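Transcriptional regulator, ROK family (Vibrio cholerae O1 biovar eltor, PDB 1Z05) probably binds DNA as a zinc-containing transcriptional regulator of the ROK family, a homologue of E. coli Mlc linked to the control of carbohydrate metabolism. Local coordinates at residues R117-I122 and D134-I139; F110-L115 and S171-L176; D146-L151 and L198-E203. All blocks are in the same frame, centred on the assembly; numbering follows the deposited sequence.

Contact 1 (R117-I122 and D134-I139). With SO4 (sulfate ion), chain C; SO4 (sulfate ion), chain D.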
ATOM      1  N   ARG A 117     -12.675 -19.304 -15.693  1.00 36.50           N
ATOM      2  CA  ARG A 117     -13.983 -19.898 -15.412  1.00 36.60           C
ATOM      3  C   ARG A 117     -14.315 -21.001 -16.408  1.00 36.77           C
ATOM      4  O   ARG A 117     -14.769 -20.737 -17.523  1.00 36.39           O
ATOM      5  CB  ARG A 117     -15.077 -18.825 -15.394  1.00 36.21           C
ATOM      6  CG  ARG A 117     -14.900 -17.796 -14.278  1.00 38.45           C
ATOM      7  CD  ARG A 117     -15.696 -16.531 -14.558  1.00 38.86           C
ATOM      8  NE  ARG A 117     -15.790 -15.658 -13.384  1.00 42.63           N
ATOM      9  CZ  ARG A 117     -14.869 -14.770 -13.020  1.00 45.36           C
ATOM     10  NH1 ARG A 117     -13.751 -14.618 -13.731  1.00 46.65           N
ATOM     11  NH2 ARG A 117     -15.069 -14.022 -11.940  1.00 46.07           N
ATOM     12  N   GLY A 118     -14.060 -22.239 -15.999  1.00 37.42           N
ATOM     13  CA  GLY A 118     -14.331 -23.398 -16.832  1.00 37.63           C
ATOM     14  C   GLY A 118     -13.218 -23.758 -17.798  1.00 37.33           C
ATOM     15  O   GLY A 118     -13.407 -24.593 -18.680  1.00 35.70           O
ATOM     16  N   TYR A 119     -12.053 -23.141 -17.632  1.00 38.07           N
ATOM     17  CA  TYR A 119     -10.904 -23.470 -18.471  1.00 38.45           C
ATOM     18  C   TYR A 119      -9.550 -23.274 -17.790  1.00 38.72           C
ATOM     19  O   TYR A 119      -9.436 -22.603 -16.758  1.00 37.55           O
ATOM     20  CB  TYR A 119     -10.937 -22.671 -19.775  1.00 38.30           C
ATOM     21  CG  TYR A 119     -10.668 -21.193 -19.594  1.00 39.87           C
ATOM     22  CD1 TYR A 119      -9.362 -20.689 -19.612  1.00 40.92           C
ATOM     23  CD2 TYR A 119     -11.723 -20.296 -19.407  1.00 37.36           C
ATOM     24  CE1 TYR A 119      -9.113 -19.313 -19.443  1.00 40.10           C
ATOM     25  CE2 TYR A 119     -11.490 -18.937 -19.248  1.00 38.38           C
ATOM     26  CZ  TYR A 119     -10.188 -18.455 -19.267  1.00 38.55           C
ATOM     27  OH  TYR A 119      -9.974 -17.111 -19.107  1.00 40.31           O
ATOM     28  N   LEU A 120      -8.526 -23.867 -18.400  1.00 38.00           N
ATOM     29  CA  LEU A 120      -7.149 -23.705 -17.975  1.00 38.41           C
ATOM     30  C   LEU A 120      -6.306 -23.365 -19.191  1.00 38.31           C
ATOM     31  O   LEU A 120      -6.348 -24.076 -20.197  1.00 38.75           O
ATOM     32  CB  LEU A 120      -6.628 -24.989 -17.314  1.00 37.55           C
ATOM     33  CG  LEU A 120      -5.115 -25.064 -17.035  1.00 40.55           C
ATOM     34  CD1 LEU A 120      -4.704 -24.045 -15.961  1.00 42.68           C
ATOM     35  CD2 LEU A 120      -4.685 -26.475 -16.636  1.00 40.51           C
ATOM     36  N   THR A 121      -5.560 -22.272 -19.098  1.00 37.82           N
ATOM     37  CA  THR A 121      -4.613 -21.893 -20.147  1.00 38.05           C
ATOM     38  C   THR A 121      -3.186 -22.174 -19.685  1.00 37.61           C
ATOM     39  O   THR A 121      -2.797 -21.789 -18.585  1.00 37.76           O
ATOM     40  CB  THR A 121      -4.782 -20.422 -20.586  1.00 37.82           C
ATOM     41  OG1 THR A 121      -6.077 -20.255 -21.177  1.00 41.96           O
ATOM     42  CG2 THR A 121      -3.716 -20.037 -21.626  1.00 37.06           C
ATOM     43  N   ILE A 122      -2.425 -22.881 -20.514  1.00 36.78           N
ATOM     44  CA  ILE A 122      -1.021 -23.122 -20.222  1.00 37.54           C
ATOM     45  C   ILE A 122      -0.229 -22.544 -21.382  1.00 38.67           C
ATOM     46  O   ILE A 122      -0.487 -22.874 -22.538  1.00 39.45           O
ATOM     47  CB  ILE A 122      -0.691 -24.638 -20.015  1.00 37.31           C
ATOM     48  CG1 ILE A 122      -1.541 -25.224 -18.875  1.00 38.22           C
ATOM     49  CG2 ILE A 122       0.801 -24.818 -19.708  1.00 35.51           C
ATOM     50  CD1 ILE A 122      -1.489 -26.757 -18.749  1.00 38.47           C
ATOM     51  N   ASP A 134       0.863 -21.649 -26.601  1.00 41.97           N
ATOM     52  CA  ASP A 134      -0.226 -21.569 -25.633  1.00 44.85           C
ATOM     53  C   ASP A 134      -1.412 -22.441 -26.007  1.00 44.58           C
ATOM     54  O   ASP A 134      -1.759 -22.579 -27.185  1.00 45.16           O
ATOM     55  CB  ASP A 134      -0.655 -20.122 -25.367  1.00 46.67           C
ATOM     56  CG  ASP A 134      -1.296 -19.471 -26.562  1.00 51.86           C
ATOM     57  OD1 ASP A 134      -0.903 -19.782 -27.711  1.00 58.72           O
ATOM     58  OD2 ASP A 134      -2.196 -18.632 -26.347  1.00 59.93           O
ATOM     59  N   THR A 135      -2.006 -23.051 -24.990  1.00 44.19           N
ATOM     60  CA  THR A 135      -3.140 -23.931 -25.180  1.00 44.18           C
ATOM     61  C   THR A 135      -4.190 -23.612 -24.140  1.00 42.59           C
ATOM     62  O   THR A 135      -3.867 -23.334 -22.980  1.00 42.03           O
ATOM     63  CB  THR A 135      -2.741 -25.420 -25.066  1.00 44.77           C
ATOM     64  OG1 THR A 135      -2.043 -25.639 -23.829  1.00 47.76           O
ATOM     65  CG2 THR A 135      -1.845 -25.820 -26.230  1.00 49.41           C
ATOM     66  N   LYS A 136      -5.445 -23.650 -24.573  1.00 40.39           N
ATOM     67  CA  LYS A 136      -6.580 -23.466 -23.696  1.00 39.83           C
ATOM     68  C   LYS A 136      -7.320 -24.796 -23.608  1.00 39.73           C
ATOM     69  O   LYS A 136      -7.667 -25.398 -24.628  1.00 37.73           O
ATOM     70  CB  LYS A 136      -7.484 -22.360 -24.238  1.00 40.40           C
ATOM     71  CG  LYS A 136      -8.612 -21.936 -23.304  1.00 41.24           C
ATOM     72  CD  LYS A 136      -9.410 -20.804 -23.920  1.00 44.41           C
ATOM     73  CE  LYS A 136     -10.613 -20.438 -23.063  1.00 50.07           C
ATOM     74  NZ  LYS A 136     -11.505 -19.444 -23.727  1.00 51.22           N
ATOM     75  N   ILE A 137      -7.546 -25.241 -22.377  1.00 40.03           N
ATOM     76  CA  ILE A 137      -8.140 -26.546 -22.087  1.00 40.09           C
ATOM     77  C   ILE A 137      -9.426 -26.319 -21.308  1.00 40.28           C
ATOM     78  O   ILE A 137      -9.407 -25.697 -20.242  1.00 38.58           O
ATOM     79  CB  ILE A 137      -7.165 -27.409 -21.227  1.00 40.59           C
ATOM     80  CG1 ILE A 137      -5.812 -27.574 -21.935  1.00 44.03           C
ATOM     81  CG2 ILE A 137      -7.771 -28.779 -20.906  1.00 41.38           C
ATOM     82  CD1 ILE A 137      -4.594 -27.343 -21.023  1.00 44.78           C
ATOM     83  N   ASP A 138     -10.541 -26.820 -21.835  1.00 40.36           N
ATOM     84  CA  ASP A 138     -11.814 -26.739 -21.125  1.00 41.58           C
ATOM     85  C   ASP A 138     -11.846 -27.676 -19.920  1.00 41.26           C
ATOM     86  O   ASP A 138     -11.423 -28.832 -20.005  1.00 41.06           O
ATOM     87  CB  ASP A 138     -12.990 -27.000 -22.071  1.00 41.90           C
ATOM     88  CG  ASP A 138     -13.351 -25.771 -22.911  1.00 45.79           C
ATOM     89  OD1 ASP A 138     -13.047 -24.627 -22.488  1.00 47.33           O
ATOM     90  OD2 ASP A 138     -13.944 -25.951 -23.997  1.00 49.64           O
ATOM     91  N   ILE A 139     -12.343 -27.148 -18.803  1.00 41.17           N
ATOM     92  CA  ILE A 139     -12.302 -27.808 -17.503  1.00 41.68           C
ATOM     93  C   ILE A 139     -13.729 -27.862 -16.977  1.00 41.71           C
ATOM     94  O   ILE A 139     -14.348 -26.823 -16.767  1.00 41.20           O
ATOM     95  CB  ILE A 139     -11.395 -27.001 -16.504  1.00 43.23           C
ATOM     96  CG1 ILE A 139      -9.950 -26.874 -17.022  1.00 42.73           C
ATOM     97  CG2 ILE A 139     -11.417 -27.597 -15.097  1.00 44.84           C
ATOM     98  CD1 ILE A 139      -9.278 -28.194 -17.395  1.00 43.68           C
TER
HETATM   99  S   SO4 C 407     -12.997 -15.796 -17.554  1.00 38.82           S
HETATM  100  O1  SO4 C 407     -12.159 -15.439 -18.693  1.00 37.36           O
HETATM  101  O2  SO4 C 407     -13.514 -14.604 -16.901  1.00 37.79           O
HETATM  102  O3  SO4 C 407     -14.098 -16.604 -18.077  1.00 42.30           O
HETATM  103  O4  SO4 C 407     -12.217 -16.554 -16.581  1.00 39.54           O
HETATM  104  S   SO4 D 408     -13.426 -10.726 -12.918  1.00 63.40           S
HETATM  105  O1  SO4 D 408     -12.061 -10.406 -13.329  1.00 64.30           O
HETATM  106  O2  SO4 D 408     -14.198  -9.497 -12.803  1.00 60.92           O
HETATM  107  O3  SO4 D 408     -14.037 -11.584 -13.927  1.00 66.95           O
HETATM  108  O4  SO4 D 408     -13.415 -11.435 -11.642  1.00 62.70           O
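Lys136 lies across one face of the Tyr119 ring in an antiparallel beta hairpin, whose strands 119-126 and 131-138 form one margin of a mixed five-stranded sheet of the actin-like (ASKHA) ROK fold. The lysine chain is fully extended, with CG anti to the backbone N (chi1 -172°), and this stretch carries its CE to 3.6 Å from Tyr119 CG. The methylene makes a CH-pi contact, and the ammonium NZ beyond it stands 4.5 Å from the centroid of the same ring as a cation-pi partner. Tyrosine suits the place because its face receives the lysine while its hydroxyl works at the far end: Tyr119 OH bonds O1 of the chain C sulfate, lying at the ring edge in the ring plane, and also meets Arg114 NE. Arg117 gives the chain C sulfate its backbone N, while its NH2 bonds the chain D sulfate. Both ions probably come from the crystallisation liquor.

Thr121 shares the lysine's face, its OG1 beside Lys136 CG. On the other face, Leu120, Ile122 and Ile137 supply apolar surface on the side of helix 144-161. Ile122 CD1 meets Ile137 CD1 at 3.9 Å, and Ile139, just past the strand, packs its CG1 3.8 Å from Leu120 CB. Gly118, with a positive phi of 86°, makes the turn into the strand, a conformation easy for a residue without a side chain. Its carbonyl O accepts Ile139 N at 2.8 Å, the donor standing 49° out of the carbonyl plane.

Contact 2 (F110-L115 and S171-L176). With SO4 (sulfate ion), chain C.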
ATOM      1  N   PHE A 110       9.742 -20.214 -18.990  1.00 39.06           N
ATOM      2  CA  PHE A 110       8.871 -20.457 -17.846  1.00 37.88           C
ATOM      3  C   PHE A 110       7.470 -20.786 -18.365  1.00 38.97           C
ATOM      4  O   PHE A 110       7.137 -20.464 -19.507  1.00 39.19           O
ATOM      5  CB  PHE A 110       8.850 -19.242 -16.891  1.00 36.84           C
ATOM      6  CG  PHE A 110       8.313 -17.964 -17.508  1.00 37.49           C
ATOM      7  CD1 PHE A 110       6.951 -17.682 -17.480  1.00 36.88           C
ATOM      8  CD2 PHE A 110       9.179 -17.035 -18.086  1.00 34.02           C
ATOM      9  CE1 PHE A 110       6.440 -16.499 -18.034  1.00 34.38           C
ATOM     10  CE2 PHE A 110       8.690 -15.841 -18.625  1.00 38.17           C
ATOM     11  CZ  PHE A 110       7.321 -15.575 -18.609  1.00 37.21           C
ATOM     12  N   LEU A 111       6.672 -21.443 -17.526  1.00 38.52           N
ATOM     13  CA  LEU A 111       5.264 -21.660 -17.797  1.00 40.00           C
ATOM     14  C   LEU A 111       4.443 -20.588 -17.111  1.00 40.49           C
ATOM     15  O   LEU A 111       4.732 -20.200 -15.970  1.00 40.08           O
ATOM     16  CB  LEU A 111       4.802 -23.022 -17.261  1.00 41.82           C
ATOM     17  CG  LEU A 111       5.220 -24.327 -17.922  1.00 45.08           C
ATOM     18  CD1 LEU A 111       4.355 -25.445 -17.328  1.00 50.21           C
ATOM     19  CD2 LEU A 111       5.050 -24.272 -19.426  1.00 52.21           C
ATOM     20  N   SER A 112       3.440 -20.089 -17.819  1.00 40.27           N
ATOM     21  CA  SER A 112       2.480 -19.165 -17.232  1.00 40.94           C
ATOM     22  C   SER A 112       1.116 -19.763 -17.499  1.00 41.39           C
ATOM     23  O   SER A 112       0.815 -20.152 -18.630  1.00 42.22           O
ATOM     24  CB  SER A 112       2.607 -17.766 -17.842  1.00 41.57           C
ATOM     25  OG  SER A 112       1.756 -16.842 -17.177  1.00 43.56           O
ATOM     26  N   MET A 113       0.313 -19.867 -16.444  1.00 40.95           N
ATOM     27  CA  MET A 113      -1.001 -20.475 -16.519  1.00 41.10           C
ATOM     28  C   MET A 113      -2.089 -19.520 -16.052  1.00 39.66           C
ATOM     29  O   MET A 113      -1.860 -18.660 -15.197  1.00 38.76           O
ATOM     30  CB  MET A 113      -1.032 -21.741 -15.658  1.00 39.79           C
ATOM     31  CG  MET A 113      -0.043 -22.806 -16.105  1.00 42.05           C
ATOM     32  SD  MET A 113       0.089 -24.167 -14.927  1.00 47.09           S
ATOM     33  CE  MET A 113      -1.389 -25.088 -15.301  1.00 50.37           C
ATOM     34  N   ARG A 114      -3.273 -19.667 -16.624  1.00 40.19           N
ATOM     35  CA  ARG A 114      -4.459 -19.033 -16.065  1.00 39.90           C
ATOM     36  C   ARG A 114      -5.508 -20.093 -15.766  1.00 40.20           C
ATOM     37  O   ARG A 114      -5.861 -20.891 -16.645  1.00 40.14           O
ATOM     38  CB  ARG A 114      -5.041 -17.974 -17.006  1.00 39.32           C
ATOM     39  CG  ARG A 114      -6.384 -17.411 -16.488  1.00 37.63           C
ATOM     40  CD  ARG A 114      -7.009 -16.369 -17.420  1.00 41.16           C
ATOM     41  NE  ARG A 114      -8.379 -16.082 -16.995  1.00 42.30           N
ATOM     42  CZ  ARG A 114      -8.696 -15.230 -16.024  1.00 43.05           C
ATOM     43  NH1 ARG A 114      -7.737 -14.554 -15.385  1.00 41.35           N
ATOM     44  NH2 ARG A 114      -9.969 -15.066 -15.679  1.00 39.26           N
ATOM     45  N   LEU A 115      -5.995 -20.099 -14.527  1.00 39.90           N
ATOM     46  CA  LEU A 115      -7.190 -20.851 -14.180  1.00 39.93           C
ATOM     47  C   LEU A 115      -8.377 -19.909 -14.314  1.00 39.76           C
ATOM     48  O   LEU A 115      -8.617 -19.071 -13.441  1.00 38.72           O
ATOM     49  CB  LEU A 115      -7.097 -21.437 -12.759  1.00 40.20           C
ATOM     50  CG  LEU A 115      -8.229 -22.383 -12.319  1.00 41.64           C
ATOM     51  CD1 LEU A 115      -8.400 -23.553 -13.293  1.00 40.92           C
ATOM     52  CD2 LEU A 115      -8.006 -22.909 -10.901  1.00 40.54           C
ATOM     53  N   SER A 171      10.488 -21.989 -13.870  1.00 36.53           N
ATOM     54  CA  SER A 171       9.422 -21.625 -12.935  1.00 38.83           C
ATOM     55  C   SER A 171       8.050 -21.741 -13.588  1.00 38.89           C
ATOM     56  O   SER A 171       7.939 -21.867 -14.812  1.00 40.51           O
ATOM     57  CB  SER A 171       9.622 -20.178 -12.455  1.00 38.69           C
ATOM     58  OG  SER A 171       9.721 -19.303 -13.568  1.00 39.59           O
ATOM     59  N   ILE A 172       7.016 -21.670 -12.752  1.00 39.12           N
ATOM     60  CA  ILE A 172       5.630 -21.677 -13.183  1.00 39.09           C
ATOM     61  C   ILE A 172       4.899 -20.530 -12.489  1.00 39.52           C
ATOM     62  O   ILE A 172       4.998 -20.364 -11.274  1.00 39.85           O
ATOM     63  CB  ILE A 172       4.933 -23.033 -12.860  1.00 38.47           C
ATOM     64  CG1 ILE A 172       5.534 -24.157 -13.716  1.00 40.90           C
ATOM     65  CG2 ILE A 172       3.415 -22.943 -13.083  1.00 39.32           C
ATOM     66  CD1 ILE A 172       5.179 -25.574 -13.285  1.00 39.25           C
ATOM     67  N   ALA A 173       4.195 -19.727 -13.278  1.00 38.56           N
ATOM     68  CA  ALA A 173       3.303 -18.710 -12.747  1.00 39.28           C
ATOM     69  C   ALA A 173       1.861 -19.105 -13.043  1.00 39.55           C
ATOM     70  O   ALA A 173       1.563 -19.646 -14.111  1.00 39.72           O
ATOM     71  CB  ALA A 173       3.647 -17.339 -13.349  1.00 38.40           C
ATOM     72  N   ILE A 174       0.974 -18.871 -12.080  1.00 40.23           N
ATOM     73  CA  ILE A 174      -0.451 -19.125 -12.274  1.00 39.15           C
ATOM     74  C   ILE A 174      -1.272 -17.979 -11.685  1.00 38.95           C
ATOM     75  O   ILE A 174      -1.045 -17.561 -10.546  1.00 39.37           O
ATOM     76  CB  ILE A 174      -0.895 -20.546 -11.762  1.00 39.16           C
ATOM     77  CG1 ILE A 174      -2.393 -20.797 -12.008  1.00 38.82           C
ATOM     78  CG2 ILE A 174      -0.499 -20.799 -10.295  1.00 39.36           C
ATOM     79  CD1 ILE A 174      -2.742 -22.292 -12.183  1.00 40.86           C
ATOM     80  N   THR A 175      -2.187 -17.449 -12.495  1.00 37.70           N
ATOM     81  CA  THR A 175      -3.044 -16.346 -12.078  1.00 38.63           C
ATOM     82  C   THR A 175      -4.487 -16.792 -12.212  1.00 38.16           C
ATOM     83  O   THR A 175      -4.799 -17.684 -13.009  1.00 39.23           O
ATOM     84  CB  THR A 175      -2.781 -15.058 -12.906  1.00 38.90           C
ATOM     85  OG1 THR A 175      -2.924 -15.353 -14.304  1.00 42.93           O
ATOM     86  CG2 THR A 175      -1.363 -14.542 -12.648  1.00 39.07           C
ATOM     87  N   LEU A 176      -5.358 -16.204 -11.397  1.00 37.97           N
ATOM     88  CA  LEU A 176      -6.744 -16.631 -11.315  1.00 38.02           C
ATOM     89  C   LEU A 176      -7.549 -15.580 -10.560  1.00 37.65           C
ATOM     90  O   LEU A 176      -6.993 -14.846  -9.745  1.00 37.95           O
ATOM     91  CB  LEU A 176      -6.853 -17.986 -10.579  1.00 38.24           C
ATOM     92  CG  LEU A 176      -6.329 -18.082  -9.136  1.00 42.41           C
ATOM     93  CD1 LEU A 176      -7.090 -19.133  -8.380  1.00 48.80           C
ATOM     94  CD2 LEU A 176      -4.844 -18.404  -9.106  1.00 47.35           C
TER
HETATM   95  S   SO4 C 407     -12.997 -15.796 -17.554  1.00 38.82           S
HETATM   96  O1  SO4 C 407     -12.159 -15.439 -18.693  1.00 37.36           O
HETATM   97  O2  SO4 C 407     -13.514 -14.604 -16.901  1.00 37.79           O
HETATM   98  O3  SO4 C 407     -14.098 -16.604 -18.077  1.00 42.30           O
HETATM   99  O4  SO4 C 407     -12.217 -16.554 -16.581  1.00 39.54           O
HETATM  100  O   HOH W   1      -0.924 -15.845 -16.059  1.00 29.09           O
HETATM  101  O   HOH W   2      -4.751 -14.176 -16.012  1.00 28.40           O
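The guanidinium of Arg114 and the ring of Phe110 are the flat groups of this strand pair, 108-116 and 168-176, parallel neighbours inside the mixed five-stranded sheet of the ROK fold. At the arginine's edge, in its plane, lie a sulfate oxygen and a water: Arg114 NH2 donates to sulfate O4 at 2.8 Å, and NH1 to the water at 3.1 Å. NH1 also forms a salt bridge with Asp217. The Phe110 ring stacks with His125, and Phe110 CB touches Ser171 OG at 3.4 Å.

Thr175 holds its OG1 between the backbone N and the carbonyl carbon (chi1 55°), where it reaches that water at 2.8 Å and a second one. The second water also donates to Met113 O and to Ser112 OG, itself hydrogen-bonded to Thr406 O, so small hydroxyl residues suit this side. On the opposite face, the side chains of Leu111 and Ile172 lie side by side, pointing the same way, with Leu111 CB 3.8 Å from Ile172 CG1.

Helix 144-161 packs on Leu111, Met113 and Ile174, and helix 407-418 on Phe110, Ser171 and Ala173. Polar chemistry gathers at Ser112, Arg114 and Thr175, consistent with a place that can hold an anion.

Contact 3 (D146-L151 and L198-E203)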
ATOM      1  N   ASP A 146     -10.817 -32.349  -7.381  1.00 43.62           N
ATOM      2  CA  ASP A 146     -10.955 -32.725  -8.790  1.00 42.99           C
ATOM      3  C   ASP A 146     -10.294 -31.695  -9.697  1.00 42.08           C
ATOM      4  O   ASP A 146      -9.670 -32.056 -10.698  1.00 40.94           O
ATOM      5  CB  ASP A 146     -12.433 -32.883  -9.172  1.00 43.00           C
ATOM      6  CG  ASP A 146     -13.149 -33.934  -8.335  1.00 44.72           C
ATOM      7  OD1 ASP A 146     -12.641 -35.069  -8.215  1.00 49.72           O
ATOM      8  OD2 ASP A 146     -14.233 -33.629  -7.803  1.00 47.82           O
ATOM      9  N   VAL A 147     -10.449 -30.419  -9.346  1.00 41.00           N
ATOM     10  CA  VAL A 147      -9.794 -29.329 -10.062  1.00 41.34           C
ATOM     11  C   VAL A 147      -8.276 -29.492 -10.011  1.00 41.13           C
ATOM     12  O   VAL A 147      -7.605 -29.395 -11.040  1.00 40.99           O
ATOM     13  CB  VAL A 147     -10.193 -27.938  -9.494  1.00 40.80           C
ATOM     14  CG1 VAL A 147      -9.384 -26.826 -10.150  1.00 42.21           C
ATOM     15  CG2 VAL A 147     -11.682 -27.688  -9.687  1.00 42.41           C
ATOM     16  N   LEU A 148      -7.749 -29.745  -8.811  1.00 40.91           N
ATOM     17  CA  LEU A 148      -6.307 -29.887  -8.617  1.00 40.13           C
ATOM     18  C   LEU A 148      -5.755 -31.113  -9.354  1.00 39.31           C
ATOM     19  O   LEU A 148      -4.723 -31.022 -10.021  1.00 39.37           O
ATOM     20  CB  LEU A 148      -5.949 -29.939  -7.127  1.00 39.17           C
ATOM     21  CG  LEU A 148      -4.475 -30.202  -6.793  1.00 38.61           C
ATOM     22  CD1 LEU A 148      -3.597 -28.986  -7.143  1.00 40.10           C
ATOM     23  CD2 LEU A 148      -4.321 -30.591  -5.334  1.00 40.83           C
ATOM     24  N   ALA A 149      -6.450 -32.245  -9.235  1.00 39.51           N
ATOM     25  CA  ALA A 149      -6.054 -33.469  -9.931  1.00 39.21           C
ATOM     26  C   ALA A 149      -5.957 -33.258 -11.447  1.00 38.92           C
ATOM     27  O   ALA A 149      -5.010 -33.709 -12.073  1.00 39.81           O
ATOM     28  CB  ALA A 149      -7.009 -34.616  -9.599  1.00 39.17           C
ATOM     29  N   ARG A 150      -6.935 -32.555 -12.013  1.00 38.85           N
ATOM     30  CA  ARG A 150      -6.984 -32.255 -13.441  1.00 38.38           C
ATOM     31  C   ARG A 150      -5.848 -31.334 -13.878  1.00 38.77           C
ATOM     32  O   ARG A 150      -5.228 -31.554 -14.922  1.00 36.67           O
ATOM     33  CB  ARG A 150      -8.342 -31.628 -13.802  1.00 39.36           C
ATOM     34  CG  ARG A 150      -8.493 -31.237 -15.280  1.00 39.04           C
ATOM     35  CD  ARG A 150      -8.463 -32.455 -16.216  1.00 42.67           C
ATOM     36  NE  ARG A 150      -8.539 -32.050 -17.617  1.00 43.70           N
ATOM     37  CZ  ARG A 150      -9.674 -31.810 -18.270  1.00 42.37           C
ATOM     38  NH1 ARG A 150     -10.842 -31.930 -17.653  1.00 41.47           N
ATOM     39  NH2 ARG A 150      -9.639 -31.433 -19.540  1.00 41.51           N
ATOM     40  N   LEU A 151      -5.586 -30.307 -13.072  1.00 37.11           N
ATOM     41  CA  LEU A 151      -4.546 -29.328 -13.373  1.00 39.37           C
ATOM     42  C   LEU A 151      -3.142 -29.947 -13.396  1.00 37.93           C
ATOM     43  O   LEU A 151      -2.338 -29.621 -14.267  1.00 37.77           O
ATOM     44  CB  LEU A 151      -4.640 -28.147 -12.394  1.00 40.01           C
ATOM     45  CG  LEU A 151      -3.682 -26.966 -12.486  1.00 45.20           C
ATOM     46  CD1 LEU A 151      -4.421 -25.686 -12.071  1.00 48.48           C
ATOM     47  CD2 LEU A 151      -2.467 -27.211 -11.603  1.00 47.36           C
ATOM     48  N   LEU A 198      -7.107 -23.896  -1.052  1.00 42.61           N
ATOM     49  CA  LEU A 198      -6.348 -24.822  -1.894  1.00 41.26           C
ATOM     50  C   LEU A 198      -4.884 -24.393  -1.977  1.00 41.83           C
ATOM     51  O   LEU A 198      -4.575 -23.292  -2.453  1.00 40.67           O
ATOM     52  CB  LEU A 198      -6.971 -24.940  -3.292  1.00 41.24           C
ATOM     53  CG  LEU A 198      -6.150 -25.642  -4.387  1.00 42.87           C
ATOM     54  CD1 LEU A 198      -6.024 -27.146  -4.131  1.00 45.52           C
ATOM     55  CD2 LEU A 198      -6.721 -25.372  -5.777  1.00 40.39           C
ATOM     56  N   ALA A 199      -3.990 -25.276  -1.524  1.00 41.56           N
ATOM     57  CA  ALA A 199      -2.552 -25.014  -1.535  1.00 41.35           C
ATOM     58  C   ALA A 199      -1.977 -25.236  -2.933  1.00 41.58           C
ATOM     59  O   ALA A 199      -1.201 -26.166  -3.164  1.00 41.59           O
ATOM     60  CB  ALA A 199      -1.845 -25.895  -0.508  1.00 42.04           C
ATOM     61  N   LEU A 200      -2.355 -24.358  -3.852  1.00 40.77           N
ATOM     62  CA  LEU A 200      -2.053 -24.509  -5.272  1.00 40.95           C
ATOM     63  C   LEU A 200      -0.558 -24.450  -5.595  1.00 40.78           C
ATOM     64  O   LEU A 200      -0.051 -25.283  -6.351  1.00 39.95           O
ATOM     65  CB  LEU A 200      -2.812 -23.449  -6.082  1.00 40.67           C
ATOM     66  CG  LEU A 200      -2.789 -23.560  -7.605  1.00 41.46           C
ATOM     67  CD1 LEU A 200      -3.374 -24.905  -8.055  1.00 42.38           C
ATOM     68  CD2 LEU A 200      -3.560 -22.388  -8.219  1.00 41.56           C
ATOM     69  N   GLY A 201       0.133 -23.452  -5.045  1.00 40.13           N
ATOM     70  CA  GLY A 201       1.594 -23.344  -5.179  1.00 39.95           C
ATOM     71  C   GLY A 201       2.355 -24.563  -4.661  1.00 39.10           C
ATOM     72  O   GLY A 201       3.099 -25.186  -5.418  1.00 39.53           O
ATOM     73  N   PRO A 202       2.189 -24.903  -3.365  1.00 39.19           N
ATOM     74  CA  PRO A 202       2.840 -26.101  -2.808  1.00 38.69           C
ATOM     75  C   PRO A 202       2.561 -27.399  -3.584  1.00 39.09           C
ATOM     76  O   PRO A 202       3.470 -28.231  -3.737  1.00 38.19           O
ATOM     77  CB  PRO A 202       2.263 -26.189  -1.383  1.00 38.85           C
ATOM     78  CG  PRO A 202       1.886 -24.778  -1.048  1.00 41.38           C
ATOM     79  CD  PRO A 202       1.411 -24.173  -2.342  1.00 38.73           C
ATOM     80  N   GLU A 203       1.330 -27.567  -4.066  1.00 37.64           N
ATOM     81  CA  GLU A 203       0.949 -28.774  -4.809  1.00 38.96           C
ATOM     82  C   GLU A 203       1.626 -28.855  -6.177  1.00 38.00           C
ATOM     83  O   GLU A 203       2.063 -29.926  -6.592  1.00 36.07           O
ATOM     84  CB  GLU A 203      -0.573 -28.883  -4.960  1.00 39.04           C
ATOM     85  CG  GLU A 203      -1.316 -29.198  -3.655  1.00 42.12           C
ATOM     86  CD  GLU A 203      -1.136 -30.639  -3.179  1.00 49.05           C
ATOM     87  OE1 GLU A 203      -0.745 -31.510  -3.995  1.00 48.64           O
ATOM     88  OE2 GLU A 203      -1.398 -30.899  -1.980  1.00 54.55           O
TER
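Leu148 carries the packing of helix 144-161 against the start of helix 200-208 and the residue leading into it, on one side of the five-stranded sheet of the ROK fold. Its CG stands anti to the backbone N (chi1 175°), a torsion that sends both methyls across to the second segment. CD2 meets CD1 of Leu198, just ahead of the helix, at 4.0 Å, while Leu148 CD1 approaches Leu200 CD1 at 4.2 Å. A branched, flexible leucine fits well here, since its two methyls serve several neighbours at once.

Three residues after Leu148, Leu151 adds CD1, 4.2 Å from Leu200 CD1. Leu151 and Leu200 both also touch Ile174 of strand 168-176, so these leucines fill the angle between the helices and the sheet. No hydrogen bond crosses the contact, which rests on the packing of carbon against carbon.

Across from the leucines, Ala199 occupies the N-cap position of its helix, and its carbonyl O receives Glu203 N. Glutamate suits position 203 because its methylenes can pack on a leucine while the carboxylate continues beyond them. Bent at chi2 (-73°), it crosses Leu148 at about a right angle and lends its aliphatic part to the packing: Glu203 CB lies 3.7 Å from Leu148 CD1, and Glu203 CG lies 3.7 Å from Leu148 CD2.

Overall arrangement
Contacts 1 and 2 belong to one mixed five-stranded sheet, ordered 131-138, 119-126, 108-116, 168-176, 212-216, and their centres are 11 Å apart. Thr121 and Arg114 join them through the backbone, and a single sulfate touches both. Contact 3 sits over the apolar face, its centre 14 Å from contact 1 and 12 Å from contact 2. Along the chain, contact 1 falls wholly between the two segments of contact 2, and contact 3 opens after contact 1 has closed but alternates with contact 2. Helix 144-161 thus follows the hairpin and precedes strand 168-176, packing on the sheet through Leu151, which reaches Leu120, Met113 and Ile174, away from the zinc site.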